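Local coordinates for protein acyl-CoA thioesterase II TesB2 (PDB 3U0A) that probably hydrolyses fatty acyl-CoA thioesters to free fatty acids and coenzyme A, as a double-hotdog enzyme of the TesB type, at residues 217-222 and 271-276; 250-255 and 267-272. All coordinates share one frame; numbering follows the deposited sequence.

Interaction 1: 217-222 and 271-276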
ATOM      1  N   GLN A 217     -10.485  16.981 -11.919  1.00 66.61           N
ATOM      2  CA  GLN A 217      -9.230  16.483 -12.471  1.00 66.81           C
ATOM      3  C   GLN A 217      -8.895  15.161 -11.772  1.00 65.40           C
ATOM      4  O   GLN A 217      -8.702  15.099 -10.568  1.00 63.19           O
ATOM      5  CB  GLN A 217      -8.099  17.478 -12.263  1.00 66.01           C
ATOM      6  CG  GLN A 217      -8.091  18.649 -13.228  1.00 67.86           C
ATOM      7  CD  GLN A 217      -7.475  19.913 -12.629  1.00 66.88           C
ATOM      8  OE1 GLN A 217      -6.965  19.917 -11.494  1.00 65.03           O
ATOM      9  NE2 GLN A 217      -7.525  20.999 -13.390  1.00 68.46           N
ATOM     10  N   VAL A 218      -8.825  14.113 -12.571  1.00 67.10           N
ATOM     11  CA  VAL A 218      -8.665  12.761 -12.114  1.00 66.43           C
ATOM     12  C   VAL A 218      -7.384  12.125 -12.700  1.00 67.63           C
ATOM     13  O   VAL A 218      -7.087  12.248 -13.893  1.00 70.38           O
ATOM     14  CB  VAL A 218      -9.900  11.945 -12.522  1.00 68.20           C
ATOM     15  CG1 VAL A 218      -9.560  10.470 -12.590  1.00 68.85           C
ATOM     16  CG2 VAL A 218     -11.043  12.209 -11.559  1.00 66.86           C
ATOM     17  N   ALA A 219      -6.639  11.451 -11.830  1.00 65.92           N
ATOM     18  CA  ALA A 219      -5.402  10.758 -12.188  1.00 67.21           C
ATOM     19  C   ALA A 219      -5.145   9.661 -11.172  1.00 65.53           C
ATOM     20  O   ALA A 219      -5.682   9.693 -10.086  1.00 63.07           O
ATOM     21  CB  ALA A 219      -4.225  11.724 -12.223  1.00 67.26           C
ATOM     22  N   SER A 220      -4.361   8.669 -11.566  1.00 41.36           N
ATOM     23  CA  SER A 220      -3.837   7.672 -10.649  1.00 41.19           C
ATOM     24  C   SER A 220      -2.521   8.224 -10.106  1.00 41.23           C
ATOM     25  O   SER A 220      -1.653   8.597 -10.869  1.00 41.29           O
ATOM     26  CB  SER A 220      -3.625   6.308 -11.366  1.00 41.00           C
ATOM     27  OG  SER A 220      -4.825   5.712 -11.767  1.00 40.97           O
ATOM     28  N   LEU A 221      -2.379   8.273  -8.801  1.00 41.25           N
ATOM     29  CA  LEU A 221      -1.120   8.687  -8.164  1.00 41.28           C
ATOM     30  C   LEU A 221      -0.204   7.487  -7.824  1.00 41.08           C
ATOM     31  O   LEU A 221       1.018   7.529  -7.987  1.00 41.09           O
ATOM     32  CB  LEU A 221      -1.450   9.482  -6.900  1.00 41.46           C
ATOM     33  CG  LEU A 221      -2.311  10.723  -7.103  1.00 41.77           C
ATOM     34  CD1 LEU A 221      -2.666  11.365  -5.771  1.00 42.01           C
ATOM     35  CD2 LEU A 221      -1.579  11.729  -7.983  1.00 41.95           C
ATOM     36  N   ASP A 222      -0.815   6.418  -7.345  1.00 40.98           N
ATOM     37  CA  ASP A 222      -0.067   5.249  -6.962  1.00 40.87           C
ATOM     38  C   ASP A 222      -0.874   3.964  -7.060  1.00 40.84           C
ATOM     39  O   ASP A 222      -1.976   3.966  -7.583  1.00 40.87           O
ATOM     40  CB  ASP A 222       0.544   5.446  -5.560  1.00 40.89           C
ATOM     41  CG  ASP A 222      -0.443   5.253  -4.414  1.00 40.96           C
ATOM     42  OD1 ASP A 222      -1.519   4.645  -4.569  1.00 41.00           O
ATOM     43  OD2 ASP A 222      -0.074   5.689  -3.317  1.00 41.02           O
ATOM     44  N   GLU A 271      -4.310   5.429  -4.306  1.00 37.91           N
ATOM     45  CA  GLU A 271      -4.699   6.817  -4.168  1.00 37.93           C
ATOM     46  C   GLU A 271      -4.768   7.455  -5.582  1.00 38.14           C
ATOM     47  O   GLU A 271      -3.980   7.111  -6.462  1.00 38.54           O
ATOM     48  CB  GLU A 271      -3.710   7.539  -3.259  1.00 38.47           C
ATOM     49  CG  GLU A 271      -4.139   8.951  -2.915  1.00 38.63           C
ATOM     50  CD  GLU A 271      -3.265   9.601  -1.848  1.00 39.42           C
ATOM     51  OE1 GLU A 271      -1.991   9.554  -1.966  1.00 40.07           O
ATOM     52  OE2 GLU A 271      -3.876  10.169  -0.898  1.00 39.70           O
ATOM     53  N   GLY A 272      -5.703   8.370  -5.791  1.00 38.15           N
ATOM     54  CA  GLY A 272      -5.829   9.090  -7.041  1.00 38.64           C
ATOM     55  C   GLY A 272      -5.975  10.588  -6.844  1.00 38.94           C
ATOM     56  O   GLY A 272      -6.299  11.068  -5.756  1.00 38.81           O
ATOM     57  N   LEU A 273      -5.723  11.330  -7.911  1.00 39.56           N
ATOM     58  CA  LEU A 273      -6.090  12.732  -7.975  1.00 40.03           C
ATOM     59  C   LEU A 273      -7.594  12.805  -8.144  1.00 40.30           C
ATOM     60  O   LEU A 273      -8.148  12.074  -8.929  1.00 40.58           O
ATOM     61  CB  LEU A 273      -5.376  13.426  -9.146  1.00 40.86           C
ATOM     62  CG  LEU A 273      -5.482  14.942  -9.222  1.00 41.48           C
ATOM     63  CD1 LEU A 273      -4.687  15.606  -8.110  1.00 41.28           C
ATOM     64  CD2 LEU A 273      -5.016  15.378 -10.594  1.00 42.52           C
ATOM     65  N   THR A 274      -8.260  13.640  -7.350  1.00 40.49           N
ATOM     66  CA  THR A 274      -9.662  13.926  -7.552  1.00 41.24           C
ATOM     67  C   THR A 274      -9.855  15.379  -7.171  1.00 41.92           C
ATOM     68  O   THR A 274     -10.410  15.712  -6.124  1.00 42.13           O
ATOM     69  CB  THR A 274     -10.584  12.987  -6.770  1.00 40.99           C
ATOM     70  OG1 THR A 274     -10.215  13.016  -5.410  1.00 40.48           O
ATOM     71  CG2 THR A 274     -10.518  11.555  -7.284  1.00 40.53           C
ATOM     72  N   ARG A 275      -9.373  16.224  -8.077  1.00 42.49           N
ATOM     73  CA  ARG A 275      -9.127  17.628  -7.828  1.00 43.07           C
ATOM     74  C   ARG A 275     -10.074  18.614  -8.552  1.00 44.53           C
ATOM     75  O   ARG A 275     -10.288  18.532  -9.747  1.00 45.27           O
ATOM     76  CB  ARG A 275      -7.674  17.955  -8.209  1.00 42.83           C
ATOM     77  CG  ARG A 275      -7.227  19.382  -7.899  1.00 43.45           C
ATOM     78  CD  ARG A 275      -5.741  19.532  -8.091  1.00 43.32           C
ATOM     79  NE  ARG A 275      -5.407  19.341  -9.502  1.00 43.80           N
ATOM     80  CZ  ARG A 275      -4.200  19.089 -10.003  1.00 43.93           C
ATOM     81  NH1 ARG A 275      -4.080  18.940 -11.322  1.00 44.73           N
ATOM     82  NH2 ARG A 275      -3.130  18.963  -9.224  1.00 43.61           N
ATOM     83  N   TYR A 276     -10.612  19.551  -7.775  1.00 45.19           N
ATOM     84  CA  TYR A 276     -11.296  20.725  -8.303  1.00 46.78           C
ATOM     85  C   TYR A 276     -10.300  21.705  -8.978  1.00 47.07           C
ATOM     86  O   TYR A 276      -9.275  22.083  -8.395  1.00 46.42           O
ATOM     87  CB  TYR A 276     -12.052  21.466  -7.190  1.00 47.61           C
ATOM     88  CG  TYR A 276     -13.220  20.713  -6.549  1.00 47.96           C
ATOM     89  CD1 TYR A 276     -13.943  19.734  -7.260  1.00 48.16           C
ATOM     90  CD2 TYR A 276     -13.643  21.012  -5.234  1.00 48.45           C
ATOM     91  CE1 TYR A 276     -15.012  19.061  -6.683  1.00 48.70           C
ATOM     92  CE2 TYR A 276     -14.713  20.336  -4.655  1.00 49.06           C
ATOM     93  CZ  TYR A 276     -15.391  19.360  -5.393  1.00 49.14           C
ATOM     94  OH  TYR A 276     -16.467  18.664  -4.886  1.00 49.93           O
TER
HETATM   95  O   HOH W   1       0.011   8.401  -3.063  1.00  2.00           O
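Strands 217-220 and 271-275 run antiparallel at 170°, their axes 4.3 Å apart at closest approach, as neighbours in the C-terminal hotdog domain, where strand 217-227 also borders 58-66. Q217 with R275 and A219 with L273 form the hydrogen-bonded pairs; the first pair's bonds are nearly straight and that from A219 N to L273 O weak. Beyond S220 the register slips by a residue in a classic beta bulge: L221 N bonds to E271 O at 3.1 Å, D222 N adds a weak bond to the same oxygen, and D222 OD1 receives E271 N at 2.9 Å from above the carboxylate plane.

On the face carrying Q217, A219, L273 and R275, the extended Q217 chain brings its amide oxygen to the edge of the R275 guanidinium, with the two planes almost perpendicular. R275 bends at chi3 (65°), and its NE meets Q217 OE1 at 2.6 Å nearly along the C=O axis; NH1 contributes only weakly. L273 CD2 lies above one guanidinium face, displaced toward its rim, while L273 CB abuts A219 CB at 3.7 Å. L221 CD1 leans on G272 C at 3.6 Å.

R275 also reaches Q114 of the second subunit, so Q217 helps hold a side chain that also bonds across the subunit interface. D222 OD2 and E271 OE1 stand 4.5 Å apart, and one water donates to both. The water, W226 of the second subunit (bonded to D222 OD2) and R250 (paired with E271 OE2) would ease the repulsion, although such closeness would tend to raise one pKa.

Interaction 2: 250-255 and 267-272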
ATOM      1  N   ARG A 250      -7.608  14.662  -3.390  1.00 44.03           N
ATOM      2  CA  ARG A 250      -7.188  13.275  -3.490  1.00 43.47           C
ATOM      3  C   ARG A 250      -8.325  12.415  -3.016  1.00 43.55           C
ATOM      4  O   ARG A 250      -9.261  12.912  -2.411  1.00 44.04           O
ATOM      5  CB  ARG A 250      -5.896  12.992  -2.657  1.00 43.22           C
ATOM      6  CG  ARG A 250      -4.743  13.911  -2.976  1.00 43.24           C
ATOM      7  CD  ARG A 250      -3.396  13.465  -2.383  1.00 42.94           C
ATOM      8  NE  ARG A 250      -3.455  13.139  -0.971  1.00 43.00           N
ATOM      9  CZ  ARG A 250      -3.665  13.995   0.013  1.00 43.42           C
ATOM     10  NH1 ARG A 250      -3.849  15.273  -0.210  1.00 43.86           N
ATOM     11  NH2 ARG A 250      -3.726  13.543   1.233  1.00 43.46           N
ATOM     12  N   ALA A 251      -8.218  11.125  -3.306  1.00 43.14           N
ATOM     13  CA  ALA A 251      -9.155  10.137  -2.837  1.00 43.23           C
ATOM     14  C   ALA A 251      -8.356   8.878  -2.630  1.00 42.82           C
ATOM     15  O   ALA A 251      -7.528   8.538  -3.442  1.00 42.43           O
ATOM     16  CB  ALA A 251     -10.266   9.907  -3.850  1.00 43.29           C
ATOM     17  N   LEU A 252      -8.605   8.185  -1.539  1.00 42.97           N
ATOM     18  CA  LEU A 252      -8.001   6.924  -1.304  1.00 42.69           C
ATOM     19  C   LEU A 252      -9.036   5.870  -1.541  1.00 42.81           C
ATOM     20  O   LEU A 252     -10.204   6.040  -1.190  1.00 43.23           O
ATOM     21  CB  LEU A 252      -7.515   6.836   0.123  1.00 42.82           C
ATOM     22  CG  LEU A 252      -6.625   5.651   0.450  1.00 42.55           C
ATOM     23  CD1 LEU A 252      -5.370   5.690  -0.426  1.00 42.10           C
ATOM     24  CD2 LEU A 252      -6.308   5.672   1.935  1.00 42.76           C
ATOM     25  N   THR A 253      -8.592   4.776  -2.151  1.00 42.50           N
ATOM     26  CA  THR A 253      -9.428   3.614  -2.383  1.00 42.63           C
ATOM     27  C   THR A 253      -8.682   2.323  -2.017  1.00 42.51           C
ATOM     28  O   THR A 253      -7.473   2.288  -1.787  1.00 42.26           O
ATOM     29  CB  THR A 253      -9.963   3.602  -3.834  1.00 42.48           C
ATOM     30  OG1 THR A 253      -8.892   3.411  -4.773  1.00 42.06           O
ATOM     31  CG2 THR A 253     -10.702   4.924  -4.136  1.00 42.67           C
ATOM     32  N   HIS A 254      -9.456   1.259  -1.936  1.00 42.77           N
ATOM     33  CA  HIS A 254      -9.031   0.035  -1.275  1.00 42.89           C
ATOM     34  C   HIS A 254      -9.895  -1.095  -1.708  1.00 43.15           C
ATOM     35  O   HIS A 254     -11.136  -0.945  -1.753  1.00 43.48           O
ATOM     36  CB  HIS A 254      -9.189   0.186   0.228  1.00 43.25           C
ATOM     37  CG  HIS A 254      -8.984  -1.098   0.978  1.00 43.51           C
ATOM     38  ND1 HIS A 254      -7.772  -1.623   1.178  1.00 43.28           N
ATOM     39  CD2 HIS A 254      -9.905  -1.994   1.541  1.00 44.07           C
ATOM     40  CE1 HIS A 254      -7.892  -2.784   1.860  1.00 43.67           C
ATOM     41  NE2 HIS A 254      -9.200  -3.008   2.075  1.00 44.16           N
ATOM     42  N   GLY A 255      -9.293  -2.251  -1.978  1.00 43.09           N
ATOM     43  CA  GLY A 255     -10.115  -3.406  -2.226  1.00 43.46           C
ATOM     44  C   GLY A 255      -9.502  -4.756  -2.005  1.00 43.63           C
ATOM     45  O   GLY A 255      -8.291  -4.867  -1.882  1.00 43.38           O
ATOM     46  N   ALA A 267      -5.239  -8.084  -2.310  1.00 39.58           N
ATOM     47  CA  ALA A 267      -5.631  -6.840  -1.657  1.00 38.98           C
ATOM     48  C   ALA A 267      -4.979  -5.710  -2.402  1.00 38.88           C
ATOM     49  O   ALA A 267      -3.882  -5.873  -2.924  1.00 39.58           O
ATOM     50  CB  ALA A 267      -5.203  -6.814  -0.205  1.00 39.51           C
ATOM     51  N   VAL A 268      -5.663  -4.579  -2.504  1.00 38.23           N
ATOM     52  CA  VAL A 268      -5.111  -3.425  -3.205  1.00 38.19           C
ATOM     53  C   VAL A 268      -5.473  -2.152  -2.470  1.00 37.80           C
ATOM     54  O   VAL A 268      -6.588  -2.019  -1.981  1.00 37.46           O
ATOM     55  CB  VAL A 268      -5.661  -3.272  -4.649  1.00 38.08           C
ATOM     56  CG1 VAL A 268      -5.084  -2.036  -5.310  1.00 38.20           C
ATOM     57  CG2 VAL A 268      -5.390  -4.509  -5.505  1.00 38.74           C
ATOM     58  N   MET A 269      -4.525  -1.222  -2.402  1.00 38.10           N
ATOM     59  CA  MET A 269      -4.797   0.168  -2.040  1.00 37.86           C
ATOM     60  C   MET A 269      -4.257   1.069  -3.130  1.00 37.92           C
ATOM     61  O   MET A 269      -3.186   0.811  -3.644  1.00 38.52           O
ATOM     62  CB  MET A 269      -4.103   0.499  -0.757  1.00 38.52           C
ATOM     63  CG  MET A 269      -4.805  -0.089   0.439  1.00 38.69           C
ATOM     64  SD  MET A 269      -5.914   1.189   1.004  1.00 38.50           S
ATOM     65  CE  MET A 269      -5.042   1.781   2.445  1.00 39.80           C
ATOM     66  N   GLN A 270      -5.002   2.127  -3.458  1.00 37.54           N
ATOM     67  CA  GLN A 270      -4.631   3.072  -4.490  1.00 37.71           C
ATOM     68  C   GLN A 270      -5.183   4.438  -4.177  1.00 37.54           C
ATOM     69  O   GLN A 270      -6.354   4.593  -3.809  1.00 37.28           O
ATOM     70  CB  GLN A 270      -5.159   2.593  -5.831  1.00 37.77           C
ATOM     71  CG  GLN A 270      -4.953   3.505  -7.026  1.00 38.23           C
ATOM     72  CD  GLN A 270      -5.114   2.747  -8.344  1.00 38.86           C
ATOM     73  OE1 GLN A 270      -6.030   1.934  -8.475  1.00 38.78           O
ATOM     74  NE2 GLN A 270      -4.226   2.983  -9.308  1.00 39.76           N
ATOM     75  N   GLU A 271      -4.310   5.429  -4.306  1.00 37.91           N
ATOM     76  CA  GLU A 271      -4.699   6.817  -4.168  1.00 37.93           C
ATOM     77  C   GLU A 271      -4.768   7.455  -5.582  1.00 38.14           C
ATOM     78  O   GLU A 271      -3.980   7.111  -6.462  1.00 38.54           O
ATOM     79  CB  GLU A 271      -3.710   7.539  -3.259  1.00 38.47           C
ATOM     80  CG  GLU A 271      -4.139   8.951  -2.915  1.00 38.63           C
ATOM     81  CD  GLU A 271      -3.265   9.601  -1.848  1.00 39.42           C
ATOM     82  OE1 GLU A 271      -1.991   9.554  -1.966  1.00 40.07           O
ATOM     83  OE2 GLU A 271      -3.876  10.169  -0.898  1.00 39.70           O
ATOM     84  N   GLY A 272      -5.703   8.370  -5.791  1.00 38.15           N
ATOM     85  CA  GLY A 272      -5.829   9.090  -7.041  1.00 38.64           C
ATOM     86  C   GLY A 272      -5.975  10.588  -6.844  1.00 38.94           C
ATOM     87  O   GLY A 272      -6.299  11.068  -5.756  1.00 38.81           O
TER
HETATM   88  O   HOH W   2      -3.103  10.395   1.450  1.00  9.73           O
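The centre of this contact, around T253 and H254, is closely packed. T253 with Q270 is a hydrogen-bonded pair, and Q270 O is gripped twice: T253 N approaches nearly along its C=O axis at 2.8 Å, and T253 OG1 donates from above the carbonyl plane at 3.0 Å. The hydroxyl gets there by standing between its own backbone N and carbonyl carbon (chi1 67°). On the opposite face M269, bent at chi2 and chi3, brings SD to the edge of the H254 imidazole, 3.4 Å from ND1, in a sulfur-aromatic contact. M269 CG also lies at that edge, in the ring plane, and CE turns back to touch L252 CD2 at 4.1 Å. The H254 ring meets H254 of the second subunit.

The two segments belong to the antiparallel hairpin of strands 250-259 and 264-275, part of the sheet of the C-terminal hotdog domain. Helix 186-200 covers the face bearing V268 and Q270, and W226 of the second subunit packs on L252 and M269.

The R250 end is the looser one: the A251-G272 pair still holds the backbones, but the R250 side chain is partly exposed. The chain bends at chi3, and R250 NE forms a salt bridge with E271 OE2 at 3.0 Å. That oxygen lies near the guanidinium plane but is met from above the carboxylate plane; the two flat groups stand 86° apart, giving a single-pronged pairing. A water accepts from R250 NH2 within hydrogen-bonding distance of E271 OE2, while NH1 turns to Q111 of the second subunit.

How the interactions relate
After the N-terminal domain and helix 186-200, the chain lays down strand 217-227, then passes through 237-247 and 250-259 before returning along 264-275. Interaction 1 closes the longer excursion, with 48 residues between its segments; interaction 2, the hairpin closure with 11 intervening residues, nests inside it. Both end on strand 264-275, sharing E271 and G272, so this strand lies between its two partners. The contacts also touch directly: Q270 NE2 reaches D222 O in a weak hydrogen bond, and T274 packs against R250. Because 217-227 also borders strand 58-66, interaction 1 leads toward the N-terminal hotdog domain, whereas interaction 2 leads on to strand 237-247.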